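Local coordinates for protein xyloglucan-specific endo-beta-1,4-glucanase BoGH9A (Bacteroides ovatus, PDB 6DHT) that hydrolyses internal beta-1,4-glucosidic linkages in the backbone of xyloglucan, releasing xyloglucan oligosaccharides, at residues F43-A48 with Q53-K58; E30-V35 with L475-T480; L23-N28 with L75-V80; E417-E420 with A426-G429. One frame throughout, in Å; residues are numbered along the deposited sequence.

Contact 1 of 4, residues F43-A48 with Q53-K58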
loop_
_atom_site.group_PDB
_atom_site.type_symbol
_atom_site.label_atom_id
_atom_site.label_comp_id
_atom_site.label_asym_id
_atom_site.label_seq_id
_atom_site.Cartn_x
_atom_site.Cartn_y
_atom_site.Cartn_z
ATOM N N PHE A 43 -15.072 29.673 14.699
ATOM C CA PHE A 43 -14.476 29.753 13.369
ATOM C C PHE A 43 -15.508 30.134 12.335
ATOM O O PHE A 43 -16.714 30.005 12.570
ATOM C CB PHE A 43 -13.784 28.430 12.975
ATOM C CG PHE A 43 -14.731 27.319 12.596
ATOM C CD1 PHE A 43 -15.303 26.511 13.565
ATOM C CD2 PHE A 43 -15.034 27.087 11.266
ATOM C CE1 PHE A 43 -16.177 25.488 13.209
ATOM C CE2 PHE A 43 -15.893 26.060 10.903
ATOM C CZ PHE A 43 -16.464 25.269 11.875
ATOM N N VAL A 44 -15.026 30.611 11.189
ATOM C CA VAL A 44 -15.889 31.063 10.101
ATOM C C VAL A 44 -15.360 30.535 8.766
ATOM O O VAL A 44 -14.155 30.494 8.539
ATOM C CB VAL A 44 -15.972 32.613 10.051
ATOM C CG1 VAL A 44 -16.908 33.071 8.964
ATOM C CG2 VAL A 44 -16.428 33.150 11.392
ATOM N N ILE A 45 -16.280 30.122 7.900
ATOM C CA ILE A 45 -15.937 29.785 6.531
ATOM C C ILE A 45 -16.440 30.891 5.606
ATOM O O ILE A 45 -17.611 31.283 5.682
ATOM C CB ILE A 45 -16.589 28.444 6.110
ATOM C CG1 ILE A 45 -16.244 27.330 7.124
ATOM C CG2 ILE A 45 -16.208 28.077 4.677
ATOM C CD1 ILE A 45 -14.787 27.017 7.268
ATOM N N TRP A 46 -15.545 31.380 4.747
ATOM C CA TRP A 46 -15.876 32.374 3.723
ATOM C C TRP A 46 -15.699 31.834 2.313
ATOM O O TRP A 46 -14.771 31.076 2.055
ATOM C CB TRP A 46 -14.932 33.571 3.862
ATOM C CG TRP A 46 -14.995 34.245 5.181
ATOM C CD1 TRP A 46 -14.191 34.026 6.254
ATOM C CD2 TRP A 46 -15.926 35.258 5.572
ATOM N NE1 TRP A 46 -14.562 34.846 7.296
ATOM C CE2 TRP A 46 -15.633 35.602 6.901
ATOM C CE3 TRP A 46 -16.993 35.885 4.931
ATOM C CZ2 TRP A 46 -16.360 36.564 7.602
ATOM C CZ3 TRP A 46 -17.711 36.842 5.626
ATOM C CH2 TRP A 46 -17.392 37.167 6.947
ATOM N N ASP A 47 -16.566 32.233 1.397
ATOM C CA ASP A 47 -16.370 31.940 -0.017
ATOM C C ASP A 47 -15.182 32.783 -0.478
ATOM O O ASP A 47 -15.196 34.010 -0.343
ATOM C CB ASP A 47 -17.649 32.265 -0.802
ATOM C CG ASP A 47 -17.549 31.930 -2.287
ATOM O OD1 ASP A 47 -16.542 32.282 -2.928
ATOM O OD2 ASP A 47 -18.502 31.318 -2.832
ATOM N N ALA A 48 -14.143 32.143 -1.002
ATOM C CA ALA A 48 -12.890 32.841 -1.275
ATOM C C ALA A 48 -13.028 33.839 -2.417
ATOM O O ALA A 48 -12.271 34.808 -2.497
ATOM C CB ALA A 48 -11.775 31.838 -1.582
ATOM N N GLN A 53 -19.996 35.215 3.624
ATOM C CA GLN A 53 -19.973 34.329 4.773
ATOM C C GLN A 53 -20.820 33.099 4.455
ATOM O O GLN A 53 -21.948 33.217 3.953
ATOM C CB GLN A 53 -20.519 35.023 6.013
ATOM C CG GLN A 53 -20.211 34.274 7.268
ATOM C CD GLN A 53 -20.986 34.794 8.444
ATOM O OE1 GLN A 53 -22.119 34.377 8.683
ATOM N NE2 GLN A 53 -20.376 35.691 9.199
ATOM N N VAL A 54 -20.270 31.919 4.740
ATOM C CA VAL A 54 -20.891 30.667 4.321
ATOM C C VAL A 54 -21.299 29.808 5.523
ATOM O O VAL A 54 -22.278 29.057 5.458
ATOM C CB VAL A 54 -19.932 29.909 3.361
ATOM C CG1 VAL A 54 -20.300 28.455 3.240
ATOM C CG2 VAL A 54 -19.957 30.565 1.989
ATOM N N PHE A 55 -20.551 29.925 6.611
ATOM C CA PHE A 55 -20.758 29.106 7.799
ATOM C C PHE A 55 -20.040 29.710 9.003
ATOM O O PHE A 55 -18.944 30.241 8.879
ATOM C CB PHE A 55 -20.211 27.682 7.553
ATOM C CG PHE A 55 -20.509 26.710 8.669
ATOM C CD1 PHE A 55 -21.666 25.951 8.648
ATOM C CD2 PHE A 55 -19.632 26.539 9.718
ATOM C CE1 PHE A 55 -21.944 25.060 9.668
ATOM C CE2 PHE A 55 -19.921 25.650 10.743
ATOM C CZ PHE A 55 -21.070 24.908 10.703
ATOM N N VAL A 56 -20.674 29.615 10.167
ATOM C CA VAL A 56 -20.064 30.013 11.419
ATOM C C VAL A 56 -20.248 28.888 12.421
ATOM O O VAL A 56 -21.355 28.392 12.606
ATOM C CB VAL A 56 -20.705 31.318 12.001
ATOM C CG1 VAL A 56 -20.069 31.663 13.328
ATOM C CG2 VAL A 56 -20.546 32.465 11.011
ATOM N N GLY A 57 -19.159 28.497 13.058
ATOM C CA GLY A 57 -19.175 27.456 14.066
ATOM C C GLY A 57 -18.759 27.939 15.444
ATOM O O GLY A 57 -17.741 28.609 15.603
ATOM N N LYS A 58 -19.535 27.540 16.444
ATOM C CA LYS A 58 -19.265 27.884 17.840
ATOM C C LYS A 58 -19.458 26.651 18.729
ATOM O O LYS A 58 -19.779 25.572 18.235
ATOM C CB LYS A 58 -20.210 29.009 18.280
ATOM C CG LYS A 58 -20.176 30.236 17.381
ATOM C CD LYS A 58 -21.145 31.319 17.860
ATOM C CE LYS A 58 -20.859 32.656 17.192
ATOM N NZ LYS A 58 -21.850 33.706 17.582
#
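Phe43 and Gly57 face each other as a hydrogen-bonded antiparallel pair. Gly57 N donates to Phe43 O at 2.9 Å, and Phe43 N donates back to Gly57 O. The Phe43 ring folds under Gly57, with chi1 at 75° placing CG between its backbone N and carbonyl carbon. Gly57 N sits over the centre of one ring face, 4.2 Å above the plane, and Phe43 CE1 is 3.7 Å from Gly57 CA. Gly57 has no side chain, and a CB there would collide with Phe43 CE1. Phe43 CZ also reaches Phe55 CE2 at 3.7 Å, the rings tilted 31° apart. Replacing Phe43 by alanine would probably leave a gap beneath Gly57 and take one aromatic neighbour from Phe55. Strands 43-47 and 53-58 form a beta hairpin of the Ig-like N-terminal domain. A classic beta bulge interrupts it, where Val54 and Phe55 both face Ile45. Ile45 O takes a 2.9 Å bond from Val54 N and a weak one from Phe55 N, and Ile45 N donates to Phe55 O. On the Val44 face, Gln53 CG lies over the six-membered ring of Trp46, off-centre toward the rim, a CH-pi contact. Their nearest side-chain atoms are Gln53 CB and Trp46 CZ3, 3.4 Å apart. Val44 CG1 packs on the same indole face. Farther out, strand 84-90 pairs with Val44 and Trp46, and Phe77 touches the Phe43 ring. Asp47 OD1 accepts from Val49 N and Ser50 N.

Contact 2 of 4, residues E30-V35 with L475-T480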
loop_
_atom_site.group_PDB
_atom_site.type_symbol
_atom_site.label_atom_id
_atom_site.label_comp_id
_atom_site.label_asym_id
_atom_site.label_seq_id
_atom_site.Cartn_x
_atom_site.Cartn_y
_atom_site.Cartn_z
ATOM N N GLU A 30 -17.965 14.493 5.306
ATOM C CA GLU A 30 -17.727 15.158 6.569
ATOM C C GLU A 30 -16.530 16.077 6.350
ATOM O O GLU A 30 -15.551 15.718 5.674
ATOM C CB GLU A 30 -17.454 14.123 7.651
ATOM C CG GLU A 30 -17.221 14.652 9.054
ATOM C CD GLU A 30 -16.981 13.512 10.032
ATOM O OE1 GLU A 30 -15.823 13.083 10.199
ATOM O OE2 GLU A 30 -17.960 12.996 10.606
ATOM N N LYS A 31 -16.612 17.284 6.901
ATOM C CA LYS A 31 -15.556 18.276 6.708
ATOM C C LYS A 31 -15.097 18.836 8.033
ATOM O O LYS A 31 -15.767 19.684 8.632
ATOM C CB LYS A 31 -16.021 19.399 5.768
ATOM C CG LYS A 31 -16.578 18.854 4.476
ATOM C CD LYS A 31 -17.025 19.924 3.470
ATOM C CE LYS A 31 -17.750 19.310 2.302
ATOM N NZ LYS A 31 -19.040 18.717 2.762
ATOM N N ILE A 32 -13.960 18.351 8.493
ATOM C CA ILE A 32 -13.440 18.670 9.804
ATOM C C ILE A 32 -11.980 19.080 9.743
ATOM O O ILE A 32 -11.154 18.446 9.073
ATOM C CB ILE A 32 -13.670 17.510 10.794
ATOM C CG1 ILE A 32 -15.175 17.444 11.119
ATOM C CG2 ILE A 32 -12.804 17.684 12.077
ATOM C CD1 ILE A 32 -15.576 16.404 12.078
ATOM N N ALA A 33 -11.670 20.183 10.431
ATOM C CA ALA A 33 -10.306 20.613 10.640
ATOM C C ALA A 33 -10.068 20.613 12.140
ATOM O O ALA A 33 -11.026 20.649 12.900
ATOM C CB ALA A 33 -10.096 22.016 10.064
ATOM N N VAL A 34 -8.816 20.497 12.548
ATOM C CA VAL A 34 -8.467 20.481 13.960
ATOM C C VAL A 34 -7.364 21.489 14.211
ATOM O O VAL A 34 -6.317 21.462 13.563
ATOM C CB VAL A 34 -8.003 19.099 14.408
ATOM C CG1 VAL A 34 -7.492 19.147 15.840
ATOM C CG2 VAL A 34 -9.148 18.110 14.292
ATOM N N VAL A 35 -7.590 22.382 15.174
ATOM C CA VAL A 35 -6.538 23.291 15.584
ATOM C C VAL A 35 -5.651 22.538 16.572
ATOM O O VAL A 35 -6.143 21.994 17.557
ATOM C CB VAL A 35 -7.128 24.539 16.228
ATOM C CG1 VAL A 35 -6.012 25.501 16.564
ATOM C CG2 VAL A 35 -8.119 25.222 15.325
ATOM N N LEU A 475 -3.343 13.055 5.158
ATOM C CA LEU A 475 -3.284 14.197 4.255
ATOM C C LEU A 475 -3.149 15.555 4.966
ATOM O O LEU A 475 -3.217 16.597 4.318
ATOM C CB LEU A 475 -4.465 14.165 3.275
ATOM C CG LEU A 475 -4.512 12.926 2.383
ATOM C CD1 LEU A 475 -5.792 12.985 1.580
ATOM C CD2 LEU A 475 -3.288 12.829 1.495
ATOM N N GLY A 476 -2.964 15.520 6.278
ATOM C CA GLY A 476 -2.600 16.733 7.008
ATOM C C GLY A 476 -3.265 16.921 8.353
ATOM O O GLY A 476 -2.830 17.788 9.146
ATOM N N ARG A 477 -4.339 16.208 8.632
ATOM C CA ARG A 477 -5.058 16.419 9.880
ATOM C C ARG A 477 -4.422 15.595 10.987
ATOM O O ARG A 477 -4.969 14.569 11.403
ATOM C CB ARG A 477 -6.550 16.127 9.736
ATOM C CG ARG A 477 -7.310 16.629 10.945
ATOM C CD ARG A 477 -8.774 16.547 10.745
ATOM N NE ARG A 477 -9.224 15.167 10.846
ATOM C CZ ARG A 477 -10.286 14.679 10.227
ATOM N NH1 ARG A 477 -10.972 15.453 9.411
ATOM N NH2 ARG A 477 -10.622 13.404 10.374
ATOM N N ASN A 478 -3.265 16.050 11.471
ATOM C CA ASN A 478 -2.446 15.255 12.364
ATOM C C ASN A 478 -1.522 16.151 13.217
ATOM O O ASN A 478 -1.554 17.389 13.096
ATOM C CB ASN A 478 -1.651 14.228 11.533
ATOM C CG ASN A 478 -0.696 14.898 10.562
ATOM O OD1 ASN A 478 0.106 15.750 10.965
ATOM N ND2 ASN A 478 -0.789 14.559 9.283
ATOM N N ALA A 479 -0.702 15.519 14.043
ATOM C CA ALA A 479 0.118 16.241 15.024
ATOM C C ALA A 479 1.307 17.004 14.454
ATOM O O ALA A 479 1.867 17.851 15.163
ATOM C CB ALA A 479 0.603 15.278 16.047
ATOM N N THR A 480 1.746 16.700 13.233
ATOM C CA THR A 480 2.910 17.376 12.634
ATOM C C THR A 480 2.501 18.412 11.598
ATOM O O THR A 480 3.266 19.348 11.313
ATOM C CB THR A 480 3.891 16.393 11.974
ATOM O OG1 THR A 480 3.228 15.770 10.857
ATOM C CG2 THR A 480 4.324 15.355 12.945
HETATM O O HOH W 1 -13.275 15.740 7.144
HETATM O O HOH W 2 -13.608 13.883 9.044
#
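Arg477 reaches strand 32-35 with its guanidinium group and makes the one direct hydrogen bond between segments 30-35 and 475-480. NH1 donates to Ile32 O at 3.0 Å, with an N-H...O angle of 150°. The oxygen lies close to the guanidinium plane, but NH1 stands above the carbonyl plane of Ile32, 43° out of it. The chain of Arg477 is extended as far as CD, then bends at chi3 (74°), which turns the guanidinium toward Ile32. The close packing is along this chain. Arg477 CD rests 3.9 Å from Val34 CG2, the two side chains crossing at about a right angle. Ile32 CB comes within 3.7 Å of Arg477 NH1, and Ile32 CG2 lies over one face of the guanidinium.

The other side is looser and is bridged by water. Water 1 accepts from Arg477 NH1 at 3.2 Å and from Ile32 N, and donates to Glu30 O. Water 2 accepts from Arg477 NH1 and donates to Glu30 OE1 at 2.6 Å. Glu30 OE1 is also salt-bridged to Arg469. Arg477 NH1 has a salt bridge to Asp472 as well, so its two N-H groups are probably shared among four acceptors. NE donates to Phe424 O. With an alanine here, Asp472 is likely to lose this salt bridge, Ile32 O this donor and the two waters part of their hold. Arg477 is the centre of an inverse gamma turn. The arrangement is an interdomain contact, joining strand 32-35 of the Ig-like domain to the loop after helix 461-474 of the GH9 catalytic domain.

Contact 3 of 4, residues L23-N28 with L75-V80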
loop_
_atom_site.group_PDB
_atom_site.type_symbol
_atom_site.label_atom_id
_atom_site.label_comp_id
_atom_site.label_asym_id
_atom_site.label_seq_id
_atom_site.Cartn_x
_atom_site.Cartn_y
_atom_site.Cartn_z
ATOM N N LEU A 23 -5.705 18.201 0.584
ATOM C CA LEU A 23 -6.184 18.063 -0.782
ATOM C C LEU A 23 -7.580 18.675 -0.898
ATOM O O LEU A 23 -7.899 19.323 -1.898
ATOM C CB LEU A 23 -6.203 16.602 -1.196
ATOM C CG LEU A 23 -4.882 15.854 -1.104
ATOM C CD1 LEU A 23 -4.969 14.578 -1.970
ATOM C CD2 LEU A 23 -3.657 16.665 -1.483
ATOM N N GLY A 24 -8.396 18.499 0.139
ATOM C CA GLY A 24 -9.731 19.073 0.173
ATOM C C GLY A 24 -10.782 18.027 0.498
ATOM O O GLY A 24 -10.465 16.959 1.034
ATOM N N TYR A 25 -12.030 18.339 0.166
ATOM C CA TYR A 25 -13.177 17.548 0.591
ATOM C C TYR A 25 -14.163 17.307 -0.519
ATOM O O TYR A 25 -14.381 18.170 -1.366
ATOM C CB TYR A 25 -13.936 18.266 1.709
ATOM C CG TYR A 25 -13.069 18.620 2.861
ATOM C CD1 TYR A 25 -12.800 17.709 3.886
ATOM C CD2 TYR A 25 -12.512 19.885 2.954
ATOM C CE1 TYR A 25 -11.973 18.034 4.941
ATOM C CE2 TYR A 25 -11.700 20.223 4.007
ATOM C CZ TYR A 25 -11.438 19.297 4.999
ATOM O OH TYR A 25 -10.621 19.617 6.057
ATOM N N TYR A 26 -14.765 16.120 -0.528
ATOM C CA TYR A 26 -15.879 15.876 -1.441
ATOM C C TYR A 26 -17.101 16.669 -0.974
ATOM O O TYR A 26 -17.251 16.897 0.234
ATOM C CB TYR A 26 -16.248 14.383 -1.517
ATOM C CG TYR A 26 -15.167 13.524 -2.159
ATOM C CD1 TYR A 26 -15.106 13.351 -3.530
ATOM C CD2 TYR A 26 -14.177 12.951 -1.377
ATOM C CE1 TYR A 26 -14.093 12.586 -4.117
ATOM C CE2 TYR A 26 -13.164 12.186 -1.951
ATOM C CZ TYR A 26 -13.118 12.036 -3.307
ATOM O OH TYR A 26 -12.090 11.300 -3.837
ATOM N N PRO A 27 -17.994 17.041 -1.913
ATOM C CA PRO A 27 -19.142 17.869 -1.507
ATOM C C PRO A 27 -19.988 17.288 -0.373
ATOM O O PRO A 27 -20.454 18.054 0.476
ATOM C CB PRO A 27 -19.957 17.971 -2.791
ATOM C CG PRO A 27 -18.947 17.920 -3.872
ATOM C CD PRO A 27 -17.942 16.879 -3.376
ATOM N N ASN A 28 -20.188 15.969 -0.351
ATOM C CA ASN A 28 -21.000 15.357 0.692
ATOM C C ASN A 28 -20.218 14.739 1.824
ATOM O O ASN A 28 -20.791 14.077 2.679
ATOM C CB ASN A 28 -21.933 14.316 0.093
ATOM C CG ASN A 28 -23.010 14.943 -0.751
ATOM O OD1 ASN A 28 -23.510 16.036 -0.437
ATOM N ND2 ASN A 28 -23.361 14.274 -1.843
ATOM N N LEU A 75 -13.194 21.646 14.409
ATOM C CA LEU A 75 -13.972 22.575 13.618
ATOM C C LEU A 75 -14.755 21.793 12.573
ATOM O O LEU A 75 -14.157 21.279 11.629
ATOM C CB LEU A 75 -13.028 23.546 12.916
ATOM C CG LEU A 75 -11.890 24.101 13.769
ATOM C CD1 LEU A 75 -11.057 25.070 12.949
ATOM C CD2 LEU A 75 -12.404 24.811 15.060
ATOM N N ASP A 76 -16.070 21.699 12.736
ATOM C CA ASP A 76 -16.924 20.888 11.858
ATOM C C ASP A 76 -17.794 21.779 10.969
ATOM O O ASP A 76 -18.760 22.393 11.447
ATOM C CB ASP A 76 -17.802 19.967 12.711
ATOM C CG ASP A 76 -18.578 18.942 11.875
ATOM O OD1 ASP A 76 -18.724 19.114 10.639
ATOM O OD2 ASP A 76 -19.098 17.982 12.478
ATOM N N PHE A 77 -17.452 21.837 9.684
ATOM C CA PHE A 77 -18.183 22.609 8.685
ATOM C C PHE A 77 -18.744 21.690 7.584
ATOM O O PHE A 77 -18.892 22.077 6.413
ATOM C CB PHE A 77 -17.290 23.707 8.101
ATOM C CG PHE A 77 -15.910 23.250 7.741
ATOM C CD1 PHE A 77 -14.934 23.141 8.702
ATOM C CD2 PHE A 77 -15.578 22.953 6.423
ATOM C CE1 PHE A 77 -13.641 22.702 8.372
ATOM C CE2 PHE A 77 -14.285 22.527 6.087
ATOM C CZ PHE A 77 -13.319 22.403 7.068
ATOM N N SER A 78 -19.093 20.472 7.993
ATOM C CA SER A 78 -19.648 19.461 7.085
ATOM C C SER A 78 -20.856 19.946 6.284
ATOM O O SER A 78 -21.088 19.512 5.159
ATOM C CB SER A 78 -20.035 18.202 7.882
ATOM O OG SER A 78 -18.931 17.621 8.533
ATOM N N ALA A 79 -21.624 20.877 6.857
ATOM C CA ALA A 79 -22.832 21.370 6.207
ATOM C C ALA A 79 -22.539 22.192 4.963
ATOM O O ALA A 79 -23.416 22.410 4.144
ATOM C CB ALA A 79 -23.650 22.186 7.196
ATOM N N VAL A 80 -21.298 22.633 4.791
ATOM C CA VAL A 80 -20.957 23.340 3.562
ATOM C C VAL A 80 -20.773 22.286 2.479
ATOM O O VAL A 80 -19.863 21.455 2.577
ATOM C CB VAL A 80 -19.681 24.175 3.699
ATOM C CG1 VAL A 80 -19.388 24.890 2.405
ATOM C CG2 VAL A 80 -19.798 25.191 4.852
#
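Tyr25 and Phe77 meet as an offset edge-to-face pair, with Phe77 turning its edge toward the face of Tyr25. Their planes stand at 89° and their centroids are 5.7 Å apart. The two side chains cross at about a right angle. The approach is toward the hydroxyl end of the tyrosine: Phe77 CE2 lies 4.0 Å from Tyr25 CE2, and Phe77 CZ lies 4.0 Å from Tyr25 OH. Phe77 has chi1 at 45°, which sets CG between its backbone N and carbonyl carbon and brings the ring end nearer to Tyr25. The phenol oxygen has a weak hydrogen bond to Ile32 O.

Behind Phe77 the chain turns sharply. Phe77 to Val80 form a type I beta turn, closed by Val80 N to Phe77 O at 3.0 Å. Asp76 OD1 accepts from both Ser78 N and Ser78 OG, the latter at 2.6 Å, and the first of these makes an Asx turn. Pro27 O and Val80 O, two acceptors, come within 4.0 Å; Lys31 NZ bonds to Pro27 O and weakly to Val80 O.

The pair lies in the interior of the Ig-like domain. Phe77 also touches Ile45 of strand 42-47, Phe55 of strand 53-58, Leu88 of strand 84-90 and the ring of Phe97, while the Tyr25 backbone bonds to Leu98 and Lys100.

Contact 4 of 4, residues E417-E420 with A426-G429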
loop_
_atom_site.group_PDB
_atom_site.type_symbol
_atom_site.label_atom_id
_atom_site.label_comp_id
_atom_site.label_asym_id
_atom_site.label_seq_id
_atom_site.Cartn_x
_atom_site.Cartn_y
_atom_site.Cartn_z
ATOM N N GLU A 417 -14.892 2.696 17.660
ATOM C CA GLU A 417 -15.416 3.050 18.974
ATOM C C GLU A 417 -14.719 4.314 19.467
ATOM O O GLU A 417 -13.505 4.329 19.618
ATOM C CB GLU A 417 -15.193 1.900 19.948
ATOM C CG GLU A 417 -16.083 1.944 21.170
ATOM C CD GLU A 417 -16.154 0.597 21.874
ATOM O OE1 GLU A 417 -15.087 0.000 22.150
ATOM O OE2 GLU A 417 -17.284 0.129 22.136
ATOM N N GLY A 418 -15.489 5.381 19.666
ATOM C CA GLY A 418 -14.953 6.598 20.254
ATOM C C GLY A 418 -14.229 7.500 19.276
ATOM O O GLY A 418 -13.672 8.526 19.667
ATOM N N ALA A 419 -14.231 7.140 18.001
ATOM C CA ALA A 419 -13.483 7.907 17.008
ATOM C C ALA A 419 -13.912 9.377 16.955
ATOM O O ALA A 419 -13.088 10.232 16.682
ATOM C CB ALA A 419 -13.595 7.250 15.623
ATOM N N GLU A 420 -15.180 9.674 17.220
ATOM C CA GLU A 420 -15.663 11.055 17.136
ATOM C C GLU A 420 -15.218 11.951 18.289
ATOM O O GLU A 420 -15.382 13.177 18.223
ATOM C CB GLU A 420 -17.177 11.076 17.033
ATOM C CG GLU A 420 -17.645 10.563 15.695
ATOM C CD GLU A 420 -19.134 10.704 15.475
ATOM O OE1 GLU A 420 -19.852 11.064 16.435
ATOM O OE2 GLU A 420 -19.581 10.450 14.333
ATOM N N ALA A 426 -10.453 10.798 14.218
ATOM C CA ALA A 426 -10.241 9.610 13.363
ATOM C C ALA A 426 -9.990 8.394 14.213
ATOM O O ALA A 426 -9.484 8.484 15.313
ATOM C CB ALA A 426 -9.060 9.797 12.403
ATOM N N PRO A 427 -10.304 7.200 13.674
ATOM C CA PRO A 427 -9.996 6.008 14.458
ATOM C C PRO A 427 -8.510 5.837 14.739
ATOM O O PRO A 427 -8.115 5.354 15.800
ATOM C CB PRO A 427 -10.493 4.865 13.568
ATOM C CG PRO A 427 -11.396 5.442 12.602
ATOM C CD PRO A 427 -11.121 6.906 12.483
ATOM N N TYR A 428 -7.690 6.217 13.766
ATOM C CA TYR A 428 -6.249 6.129 13.885
ATOM C C TYR A 428 -5.653 7.394 14.519
ATOM O O TYR A 428 -6.036 8.503 14.168
ATOM C CB TYR A 428 -5.630 5.928 12.495
ATOM C CG TYR A 428 -4.120 5.945 12.554
ATOM C CD1 TYR A 428 -3.395 4.806 12.886
ATOM C CD2 TYR A 428 -3.398 7.113 12.347
ATOM C CE1 TYR A 428 -2.022 4.818 12.968
ATOM C CE2 TYR A 428 -2.022 7.133 12.433
ATOM C CZ TYR A 428 -1.332 5.990 12.764
ATOM O OH TYR A 428 0.050 5.986 12.842
ATOM N N GLY A 429 -4.722 7.206 15.450
ATOM C CA GLY A 429 -3.831 8.278 15.871
ATOM C C GLY A 429 -3.948 8.711 17.310
ATOM O O GLY A 429 -3.315 9.686 17.673
#
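Ala419 and Pro427 carry the apolar part of this contact. The methyl of Ala419 points toward segment 426-429 and rests against the proline ring. Its CB is 4.0 Å from Pro427 CD and 4.2 Å from Pro427 CG. The same CB lies 3.8 Å from Pro427 N, so the touch is made at the nitrogen end of the ring. That nitrogen carries no hydrogen, and the approach is plain van der Waals packing. The CA atoms of Ala419 and Pro427 are 4.7 Å apart, close enough for a single methyl to bridge the two backbones. The methyl of Ala426 points away from segment 417-420, and its share of the contact is made by backbone.

The contact folds the connection between helix 395-416 and helix 439-458 of the GH9 catalytic domain back on itself. No helix or strand lies between the two segments. Helix 461-474 packs against the same place: Asn466 touches Ala419 and Pro427, and Asn470 touches Ala426 and Pro427.

The polar part is indirect. Ala419 O and Ala426 N are 3.7 Å apart. Thr422 OG1 donates to Ala419 O and accepts from Ala426 N, so a side chain from the residues between the segments links the two backbones.

The charged part lies on the outer side, where exposed Glu420 forms a salt bridge with Arg469 of helix 461-474.

Contacts 1 and 3 build the interior of the Ig-like domain, and their centres are about 12 Å apart. They touch directly: Phe43 CE1 is 3.7 Å from Leu75 CA, and Val54 CG1 is 3.7 Å from Val80 CG2. Contact 2 joins contact 3 through neighbouring strands 32-35 and 72-76, where Ala33 O and Leu75 N are 2.8 Å apart. Contact 2 also bridges the Ig-like domain to the catalytic domain. There contact 4 lies about 13 Å away between centres, without touching it; Arg469 pairs with Glu30 of one and Glu420 of the other. All four contacts lie away from the predicted catalytic residues and the metal sites.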